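Local structure of glutathione S-transferase (Sulfitobacter, 4GF0) at residues L6-G11 with P30-F35; T12-V17 with G52-L57. The protein binds glutathione and, as a member of the glutathione S-transferase family, probably catalyses its conjugation to electrophilic substrates. All coordinates share one frame; numbering follows the deposited sequence.

Contact 1 (L6-G11 with P30-F35); sequences LYFTPG and PVRVDF. With GSH (glutathione), chain D.
T9 and F35 meet where two parallel strands of a thioredoxin-like beta-alpha-beta unit run out into loops beside the glutathione pocket. The methyl CG2 of T9 sits over the centre of the F35 ring, 3.8 Å from its centroid and 8° off the normal, a CH-pi contact. OG1 is anti to the carbonyl carbon (chi1 -60°), which lets it give a hydrogen bond of 2.8 Å to V33 O. F35 brings CZ to within 3.6 Å of CA3 of glutathione. An alanine in place of F35 would probably leave the T9 methyl without its aromatic partner and open a gap beside the glycine part of glutathione.

Upstream, strands 4-8 and 28-32 pair through V31 N to L6 O and F8 N to V31 O, and V33 N, just beyond the strand, continues the pattern to F8 O. On one face of the sheet the Y7 and V31 side chains lie side by side, CD2 of Y7 3.8 Å from CG1 of V31. On the other, the F8 ring slants across P30, with CE1 3.6 Å from P30 CB, while CE1 and CZ lie near CB of R32, ring and guanidinium planes being 75° apart. P10, in the loop beyond, crosses R32 at about a right angle. The chemistry thus passes from backbone bonds to a threonine anchoring its loop by hydroxyl and methyl.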
ATOM      1  N   LEU A   6       0.761 -13.756 -13.986  1.00 11.90           N
ATOM      2  CA  LEU A   6       1.413 -12.958 -12.961  1.00 11.34           C
ATOM      3  C   LEU A   6       2.824 -12.645 -13.399  1.00 12.28           C
ATOM      4  O   LEU A   6       3.615 -13.555 -13.624  1.00 12.92           O
ATOM      5  CB  LEU A   6       1.477 -13.731 -11.648  1.00 11.17           C
ATOM      6  CG  LEU A   6       2.244 -13.014 -10.534  1.00 13.56           C
ATOM      7  CD1 LEU A   6       1.471 -11.788 -10.070  1.00 12.40           C
ATOM      8  CD2 LEU A   6       2.464 -13.983  -9.370  1.00 14.45           C
ATOM      9  N   TYR A   7       3.144 -11.358 -13.494  1.00 11.33           N
ATOM     10  CA  TYR A   7       4.514 -10.942 -13.761  1.00 11.55           C
ATOM     11  C   TYR A   7       5.231 -10.823 -12.419  1.00 11.80           C
ATOM     12  O   TYR A   7       4.771 -10.123 -11.531  1.00 12.59           O
ATOM     13  CB  TYR A   7       4.509  -9.603 -14.498  1.00 12.00           C
ATOM     14  CG  TYR A   7       3.856  -9.725 -15.848  1.00 12.82           C
ATOM     15  CD1 TYR A   7       2.481  -9.621 -15.995  1.00 19.40           C
ATOM     16  CD2 TYR A   7       4.619  -9.986 -16.979  1.00 18.36           C
ATOM     17  CE1 TYR A   7       1.885  -9.761 -17.251  1.00 18.97           C
ATOM     18  CE2 TYR A   7       4.033 -10.116 -18.219  1.00 21.88           C
ATOM     19  CZ  TYR A   7       2.674 -10.007 -18.348  1.00 25.98           C
ATOM     20  OH  TYR A   7       2.107 -10.139 -19.594  1.00 29.30           O
ATOM     21  N   PHE A   8       6.349 -11.523 -12.285  1.00 13.40           N
ATOM     22  CA  PHE A   8       7.015 -11.635 -10.999  1.00 14.68           C
ATOM     23  C   PHE A   8       8.517 -11.707 -11.194  1.00 16.52           C
ATOM     24  O   PHE A   8       9.015 -11.914 -12.306  1.00 14.24           O
ATOM     25  CB  PHE A   8       6.560 -12.922 -10.294  1.00 12.13           C
ATOM     26  CG  PHE A   8       7.315 -14.141 -10.739  1.00 13.85           C
ATOM     27  CD1 PHE A   8       6.973 -14.789 -11.923  1.00 16.67           C
ATOM     28  CD2 PHE A   8       8.387 -14.632  -9.997  1.00 15.28           C
ATOM     29  CE1 PHE A   8       7.681 -15.909 -12.351  1.00 20.81           C
ATOM     30  CE2 PHE A   8       9.100 -15.734 -10.430  1.00 16.52           C
ATOM     31  CZ  PHE A   8       8.744 -16.376 -11.604  1.00 23.18           C
ATOM     32  N   THR A   9       9.242 -11.576 -10.089  1.00 13.22           N
ATOM     33  CA  THR A   9      10.686 -11.738 -10.099  1.00 13.62           C
ATOM     34  C   THR A   9      11.016 -12.506  -8.833  1.00 12.95           C
ATOM     35  O   THR A   9      10.479 -12.177  -7.774  1.00 19.53           O
ATOM     36  CB  THR A   9      11.377 -10.372 -10.082  1.00 16.41           C
ATOM     37  OG1 THR A   9      10.975  -9.623 -11.235  1.00 17.26           O
ATOM     38  CG2 THR A   9      12.904 -10.525 -10.078  1.00 16.10           C
ATOM     39  N   PRO A  10      11.872 -13.536  -8.933  1.00 16.89           N
ATOM     40  CA  PRO A  10      12.146 -14.335  -7.730  1.00 17.16           C
ATOM     41  C   PRO A  10      12.666 -13.451  -6.597  1.00 20.44           C
ATOM     42  O   PRO A  10      13.407 -12.500  -6.867  1.00 19.78           O
ATOM     43  CB  PRO A  10      13.238 -15.305  -8.193  1.00 22.36           C
ATOM     44  CG  PRO A  10      13.024 -15.421  -9.682  1.00 25.62           C
ATOM     45  CD  PRO A  10      12.593 -14.043 -10.116  1.00 20.35           C
ATOM     46  N   GLY A  11      12.242 -13.727  -5.366  1.00 20.83           N
ATOM     47  CA  GLY A  11      12.761 -13.013  -4.212  1.00 22.86           C
ATOM     48  C   GLY A  11      12.138 -11.647  -3.986  1.00 28.45           C
ATOM     49  O   GLY A  11      12.521 -10.937  -3.053  1.00 28.00           O
ATOM     50  N   PRO A  30       2.858 -17.900 -14.508  1.00 18.34           N
ATOM     51  CA  PRO A  30       3.900 -16.980 -14.028  1.00 19.29           C
ATOM     52  C   PRO A  30       4.825 -16.533 -15.167  1.00 17.49           C
ATOM     53  O   PRO A  30       5.257 -17.364 -15.974  1.00 20.46           O
ATOM     54  CB  PRO A  30       4.699 -17.834 -13.034  1.00 24.53           C
ATOM     55  CG  PRO A  30       3.920 -19.119 -12.863  1.00 27.03           C
ATOM     56  CD  PRO A  30       3.108 -19.291 -14.100  1.00 23.98           C
ATOM     57  N   VAL A  31       5.118 -15.237 -15.232  1.00 15.57           N
ATOM     58  CA  VAL A  31       6.073 -14.712 -16.196  1.00 12.48           C
ATOM     59  C   VAL A  31       7.193 -14.029 -15.452  1.00 14.22           C
ATOM     60  O   VAL A  31       6.962 -13.055 -14.733  1.00 14.14           O
ATOM     61  CB  VAL A  31       5.431 -13.689 -17.141  1.00 15.55           C
ATOM     62  CG1 VAL A  31       6.495 -13.077 -18.067  1.00 17.22           C
ATOM     63  CG2 VAL A  31       4.329 -14.337 -17.940  1.00 14.52           C
ATOM     64  N   ARG A  32       8.413 -14.523 -15.638  1.00 16.43           N
ATOM     65  CA  ARG A  32       9.551 -13.955 -14.920  1.00 13.23           C
ATOM     66  C   ARG A  32      10.051 -12.670 -15.581  1.00 17.47           C
ATOM     67  O   ARG A  32      10.248 -12.621 -16.797  1.00 22.12           O
ATOM     68  CB  ARG A  32      10.683 -14.984 -14.802  1.00 20.30           C
ATOM     69  CG  ARG A  32      11.887 -14.469 -14.016  1.00 26.91           C
ATOM     70  CD  ARG A  32      12.815 -15.605 -13.601  1.00 33.69           C
ATOM     71  NE  ARG A  32      13.423 -16.279 -14.745  1.00 44.94           N
ATOM     72  CZ  ARG A  32      14.498 -15.834 -15.392  1.00 53.53           C
ATOM     73  NH1 ARG A  32      15.081 -14.702 -15.018  1.00 51.00           N
ATOM     74  NH2 ARG A  32      14.986 -16.520 -16.418  1.00 58.87           N
ATOM     75  N   VAL A  33      10.221 -11.621 -14.774  1.00 18.70           N
ATOM     76  CA  VAL A  33      10.779 -10.365 -15.243  1.00 21.42           C
ATOM     77  C   VAL A  33      12.203 -10.295 -14.711  1.00 22.56           C
ATOM     78  O   VAL A  33      12.418 -10.356 -13.503  1.00 21.15           O
ATOM     79  CB  VAL A  33       9.957  -9.167 -14.740  1.00 19.20           C
ATOM     80  CG1 VAL A  33      10.576  -7.864 -15.209  1.00 24.49           C
ATOM     81  CG2 VAL A  33       8.508  -9.287 -15.222  1.00 18.17           C
ATOM     82  N   ASP A  34      13.171 -10.194 -15.615  1.00 21.45           N
ATOM     83  CA  ASP A  34      14.586 -10.339 -15.262  1.00 25.23           C
ATOM     84  C   ASP A  34      15.254  -9.015 -14.861  1.00 25.15           C
ATOM     85  O   ASP A  34      15.571  -8.189 -15.721  1.00 28.38           O
ATOM     86  CB  ASP A  34      15.329 -10.975 -16.440  1.00 27.85           C
ATOM     87  CG  ASP A  34      16.743 -11.396 -16.090  1.00 38.00           C
ATOM     88  OD1 ASP A  34      17.098 -11.405 -14.892  1.00 37.67           O
ATOM     89  OD2 ASP A  34      17.498 -11.735 -17.024  1.00 44.06           O
ATOM     90  N   PHE A  35      15.471  -8.822 -13.561  1.00 24.38           N
ATOM     91  CA  PHE A  35      16.113  -7.606 -13.045  1.00 22.10           C
ATOM     92  C   PHE A  35      17.576  -7.512 -13.456  1.00 27.11           C
ATOM     93  O   PHE A  35      18.159  -6.424 -13.459  1.00 26.08           O
ATOM     94  CB  PHE A  35      16.054  -7.563 -11.516  1.00 25.57           C
ATOM     95  CG  PHE A  35      14.718  -7.170 -10.953  1.00 25.85           C
ATOM     96  CD1 PHE A  35      13.577  -7.141 -11.746  1.00 26.46           C
ATOM     97  CD2 PHE A  35      14.605  -6.825  -9.614  1.00 23.89           C
ATOM     98  CE1 PHE A  35      12.344  -6.779 -11.211  1.00 25.05           C
ATOM     99  CE2 PHE A  35      13.377  -6.464  -9.071  1.00 21.00           C
ATOM    100  CZ  PHE A  35      12.242  -6.440  -9.874  1.00 20.30           C
TER
HETATM  101  N1  GSH D 302       4.172  -0.626  -4.046  1.00 17.62           N
HETATM  102  CA1 GSH D 302       4.548  -1.692  -4.946  1.00 18.42           C
HETATM  103  C1  GSH D 302       3.793  -2.937  -4.605  1.00 20.22           C
HETATM  104  O11 GSH D 302       3.427  -3.728  -5.518  1.00 14.13           O
HETATM  105  O12 GSH D 302       3.542  -3.214  -3.401  1.00 17.94           O
HETATM  106  CB1 GSH D 302       6.024  -1.990  -4.813  1.00 17.64           C
HETATM  107  CG1 GSH D 302       6.452  -2.743  -6.075  1.00 13.14           C
HETATM  108  CD1 GSH D 302       7.982  -2.831  -6.114  1.00 16.92           C
HETATM  109  OE1 GSH D 302       8.680  -1.856  -5.833  1.00 15.45           O
HETATM  110  N2  GSH D 302       8.600  -4.098  -6.491  1.00 16.71           N
HETATM  111  CA2 GSH D 302      10.038  -4.197  -6.544  1.00 17.77           C
HETATM  112  C2  GSH D 302      10.465  -3.834  -7.942  1.00 19.24           C
HETATM  113  O2  GSH D 302       9.732  -4.053  -8.897  1.00 17.38           O
HETATM  114  CB2 GSH D 302      10.493  -5.586  -6.231  1.00 18.11           C
HETATM  115  SG2 GSH D 302      10.140  -5.967  -4.524  1.00 22.17           S
HETATM  116  N3  GSH D 302      11.752  -3.199  -8.192  1.00 16.98           N
HETATM  117  CA3 GSH D 302      12.117  -2.880  -9.567  1.00 15.92           C
HETATM  118  C3  GSH D 302      12.827  -1.552  -9.655  1.00 25.11           C
HETATM  119  O31 GSH D 302      12.746  -0.721  -8.705  1.00 22.91           O
HETATM  120  O32 GSH D 302      13.494  -1.256 -10.697  1.00 22.34           O

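Contact 2 (T12-V17 with G52-L57). With GSH (glutathione), chain D.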
ATOM      1  N   THR A  12      11.191 -11.264  -4.838  1.00 18.56           N
ATOM      2  CA  THR A  12      10.540  -9.961  -4.696  1.00 11.87           C
ATOM      3  C   THR A  12       9.144 -10.086  -4.103  1.00 15.61           C
ATOM      4  O   THR A  12       8.621 -11.197  -3.908  1.00 15.59           O
ATOM      5  CB  THR A  12      10.464  -9.190  -6.038  1.00 13.86           C
ATOM      6  OG1 THR A  12       9.571  -9.862  -6.937  1.00 12.50           O
ATOM      7  CG2 THR A  12      11.848  -9.077  -6.677  1.00 16.02           C
ATOM      8  N   ILE A  13       8.523  -8.935  -3.861  1.00 15.61           N
ATOM      9  CA  ILE A  13       7.209  -8.887  -3.239  1.00 13.64           C
ATOM     10  C   ILE A  13       6.120  -9.522  -4.111  1.00 14.30           C
ATOM     11  O   ILE A  13       5.073  -9.936  -3.600  1.00 15.24           O
ATOM     12  CB  ILE A  13       6.822  -7.438  -2.854  1.00 14.38           C
ATOM     13  CG1 ILE A  13       5.719  -7.430  -1.792  1.00 16.07           C
ATOM     14  CG2 ILE A  13       6.441  -6.618  -4.100  1.00 16.81           C
ATOM     15  CD1 ILE A  13       6.120  -8.177  -0.516  1.00 20.77           C
ATOM     16  N   SER A  14       6.366  -9.605  -5.419  1.00 12.32           N
ATOM     17  CA  SER A  14       5.433 -10.260  -6.339  1.00 11.70           C
ATOM     18  C   SER A  14       5.138 -11.692  -5.921  1.00 13.12           C
ATOM     19  O   SER A  14       4.077 -12.235  -6.253  1.00 13.81           O
ATOM     20  CB  SER A  14       5.987 -10.262  -7.769  1.00 16.92           C
ATOM     21  OG  SER A  14       7.290 -10.839  -7.826  1.00 16.52           O
ATOM     22  N   VAL A  15       6.074 -12.320  -5.212  1.00  9.97           N
ATOM     23  CA  VAL A  15       5.895 -13.707  -4.800  1.00 11.98           C
ATOM     24  C   VAL A  15       4.726 -13.854  -3.818  1.00 13.00           C
ATOM     25  O   VAL A  15       4.099 -14.916  -3.746  1.00 12.74           O
ATOM     26  CB  VAL A  15       7.208 -14.310  -4.232  1.00 17.62           C
ATOM     27  CG1 VAL A  15       7.027 -15.766  -3.856  1.00 17.88           C
ATOM     28  CG2 VAL A  15       8.333 -14.183  -5.267  1.00 19.43           C
ATOM     29  N   ALA A  16       4.416 -12.788  -3.081  1.00 12.63           N
ATOM     30  CA  ALA A  16       3.276 -12.819  -2.164  1.00 12.52           C
ATOM     31  C   ALA A  16       1.987 -13.098  -2.929  1.00 15.70           C
ATOM     32  O   ALA A  16       1.101 -13.805  -2.446  1.00 11.46           O
ATOM     33  CB  ALA A  16       3.157 -11.504  -1.384  1.00 11.89           C
ATOM     34  N   VAL A  17       1.873 -12.536  -4.125  1.00 12.42           N
ATOM     35  CA  VAL A  17       0.663 -12.726  -4.909  1.00 11.12           C
ATOM     36  C   VAL A  17       0.608 -14.172  -5.400  1.00 10.31           C
ATOM     37  O   VAL A  17      -0.448 -14.805  -5.379  1.00 10.32           O
ATOM     38  CB  VAL A  17       0.595 -11.720  -6.079  1.00 12.32           C
ATOM     39  CG1 VAL A  17      -0.687 -11.930  -6.898  1.00 10.28           C
ATOM     40  CG2 VAL A  17       0.645 -10.286  -5.544  1.00  8.97           C
ATOM     41  N   GLY A  52       7.014   0.239 -13.793  1.00 16.05           N
ATOM     42  CA  GLY A  52       8.243  -0.526 -13.934  1.00 17.48           C
ATOM     43  C   GLY A  52       8.537  -1.394 -12.724  1.00 17.20           C
ATOM     44  O   GLY A  52       9.703  -1.577 -12.357  1.00 18.48           O
ATOM     45  N   ARG A  53       7.488  -1.918 -12.100  1.00 14.74           N
ATOM     46  CA  ARG A  53       7.645  -2.755 -10.912  1.00 14.05           C
ATOM     47  C   ARG A  53       6.937  -4.074 -11.098  1.00 14.78           C
ATOM     48  O   ARG A  53       6.027  -4.184 -11.924  1.00 14.57           O
ATOM     49  CB  ARG A  53       7.052  -2.080  -9.666  1.00 14.85           C
ATOM     50  CG  ARG A  53       7.422  -0.633  -9.462  1.00 16.92           C
ATOM     51  CD  ARG A  53       8.881  -0.437  -9.076  1.00 16.30           C
ATOM     52  NE  ARG A  53       9.123   0.987  -8.833  1.00 18.25           N
ATOM     53  CZ  ARG A  53       8.769   1.609  -7.712  1.00 22.24           C
ATOM     54  NH1 ARG A  53       8.188   0.922  -6.729  1.00 20.18           N
ATOM     55  NH2 ARG A  53       8.995   2.910  -7.568  1.00 23.25           N
ATOM     56  N   VAL A  54       7.342  -5.070 -10.315  1.00 15.58           N
ATOM     57  CA  VAL A  54       6.542  -6.287 -10.173  1.00 11.76           C
ATOM     58  C   VAL A  54       5.969  -6.263  -8.748  1.00 14.23           C
ATOM     59  O   VAL A  54       6.595  -5.716  -7.840  1.00 12.58           O
ATOM     60  CB  VAL A  54       7.382  -7.572 -10.425  1.00 13.22           C
ATOM     61  CG1 VAL A  54       7.849  -7.629 -11.873  1.00 15.13           C
ATOM     62  CG2 VAL A  54       8.581  -7.626  -9.484  1.00 14.21           C
ATOM     63  N   PRO A  55       4.782  -6.848  -8.535  1.00 11.99           N
ATOM     64  CA  PRO A  55       3.955  -7.632  -9.461  1.00 10.39           C
ATOM     65  C   PRO A  55       3.078  -6.810 -10.394  1.00 10.55           C
ATOM     66  O   PRO A  55       2.760  -5.650 -10.114  1.00 14.41           O
ATOM     67  CB  PRO A  55       3.048  -8.415  -8.515  1.00 12.97           C
ATOM     68  CG  PRO A  55       2.859  -7.451  -7.345  1.00 12.61           C
ATOM     69  CD  PRO A  55       4.219  -6.842  -7.170  1.00 13.87           C
ATOM     70  N   ALA A  56       2.668  -7.446 -11.490  1.00 11.97           N
ATOM     71  CA  ALA A  56       1.522  -6.985 -12.258  1.00 11.98           C
ATOM     72  C   ALA A  56       0.729  -8.240 -12.563  1.00 12.47           C
ATOM     73  O   ALA A  56       1.296  -9.331 -12.690  1.00 11.86           O
ATOM     74  CB  ALA A  56       1.963  -6.285 -13.552  1.00 12.60           C
ATOM     75  N   LEU A  57      -0.582  -8.093 -12.677  1.00 10.81           N
ATOM     76  CA  LEU A  57      -1.438  -9.242 -12.941  1.00 11.37           C
ATOM     77  C   LEU A  57      -2.287  -8.960 -14.161  1.00 12.07           C
ATOM     78  O   LEU A  57      -2.957  -7.928 -14.231  1.00 16.67           O
ATOM     79  CB  LEU A  57      -2.347  -9.497 -11.733  1.00 13.62           C
ATOM     80  CG  LEU A  57      -3.170 -10.787 -11.742  1.00 14.04           C
ATOM     81  CD1 LEU A  57      -2.251 -12.006 -11.517  1.00 12.48           C
ATOM     82  CD2 LEU A  57      -4.258 -10.701 -10.668  1.00 14.07           C
TER
HETATM   83  N1  GSH D 302       4.172  -0.626  -4.046  1.00 17.62           N
HETATM   84  CA1 GSH D 302       4.548  -1.692  -4.946  1.00 18.42           C
HETATM   85  C1  GSH D 302       3.793  -2.937  -4.605  1.00 20.22           C
HETATM   86  O11 GSH D 302       3.427  -3.728  -5.518  1.00 14.13           O
HETATM   87  O12 GSH D 302       3.542  -3.214  -3.401  1.00 17.94           O
HETATM   88  CB1 GSH D 302       6.024  -1.990  -4.813  1.00 17.64           C
HETATM   89  CG1 GSH D 302       6.452  -2.743  -6.075  1.00 13.14           C
HETATM   90  CD1 GSH D 302       7.982  -2.831  -6.114  1.00 16.92           C
HETATM   91  OE1 GSH D 302       8.680  -1.856  -5.833  1.00 15.45           O
HETATM   92  N2  GSH D 302       8.600  -4.098  -6.491  1.00 16.71           N
HETATM   93  CA2 GSH D 302      10.038  -4.197  -6.544  1.00 17.77           C
HETATM   94  C2  GSH D 302      10.465  -3.834  -7.942  1.00 19.24           C
HETATM   95  O2  GSH D 302       9.732  -4.053  -8.897  1.00 17.38           O
HETATM   96  CB2 GSH D 302      10.493  -5.586  -6.231  1.00 18.11           C
HETATM   97  SG2 GSH D 302      10.140  -5.967  -4.524  1.00 22.17           S
HETATM   98  N3  GSH D 302      11.752  -3.199  -8.192  1.00 16.98           N
HETATM   99  CA3 GSH D 302      12.117  -2.880  -9.567  1.00 15.92           C
HETATM  100  C3  GSH D 302      12.827  -1.552  -9.655  1.00 25.11           C
HETATM  101  O31 GSH D 302      12.746  -0.721  -8.705  1.00 22.91           O
HETATM  102  O32 GSH D 302      13.494  -1.256 -10.697  1.00 22.34           O
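S14 and P55 bring the N-terminal part of helix 14-23 against the cis-proline loop of the thioredoxin fold, which in glutathione transferases presents its backbone to the peptide. The bond before P55 is cis, and strand 56-58 follows.

Between the segments the contact is van der Waals packing. CB of S14 lies 3.6 Å from CB of P55, CG2 of V17 reaches the proline CG, and CG2 of I13 comes within 3.8 Å of CD of P55. L71 of helix 68-78 also lies against P55. V54 meets the same segment through CG2, which lies 3.5 Å from OG1 of T12.

The polar bonding inside 12-17 fixes two hydroxyls. S14 OG, set between the backbone N and the carbonyl carbon (chi1 54°), donates to T12 OG1 at 2.6 Å, and the pair is tied further to T9, OG1 to its O and OG to its N.

Segment 52-57 supplies three of the hydrogen bonds to glutathione; E67, T68, Q40 and R118 give others. V54 pairs with its cysteine part in both directions, V54 N to O2 at 3.0 Å and N2 to V54 O at 2.9 Å. NH1 of R53 gives OE1 of glutathione a hydrogen bond bent to 135°, against 157° for V54 N to O2. On the helix side, the backbone N of I13 lies 3.4 Å from the cysteine sulfur SG2 of glutathione.

How the contacts relate
Both contacts belong to the thioredoxin-like N-terminal domain and touch the same glutathione, but they differ in depth and bonding. All the residues that touch in contact 2 are buried, its centre about 7 Å from that of the chain; contact 1, at about 13 Å, is partly buried and includes the exposed R32 on an outermost strand of the sheet. Contact 1 is knit by backbone hydrogen bonds between neighbouring strands, whereas contact 2 sets segment 12-17 against a loop by apolar packing. Strand 4-8 joins them, bonded on its other side to A56 through Y7 N. Contact 1 offers the ligand an aromatic ring, whereas contact 2 bonds it through backbone and side-chain polar atoms.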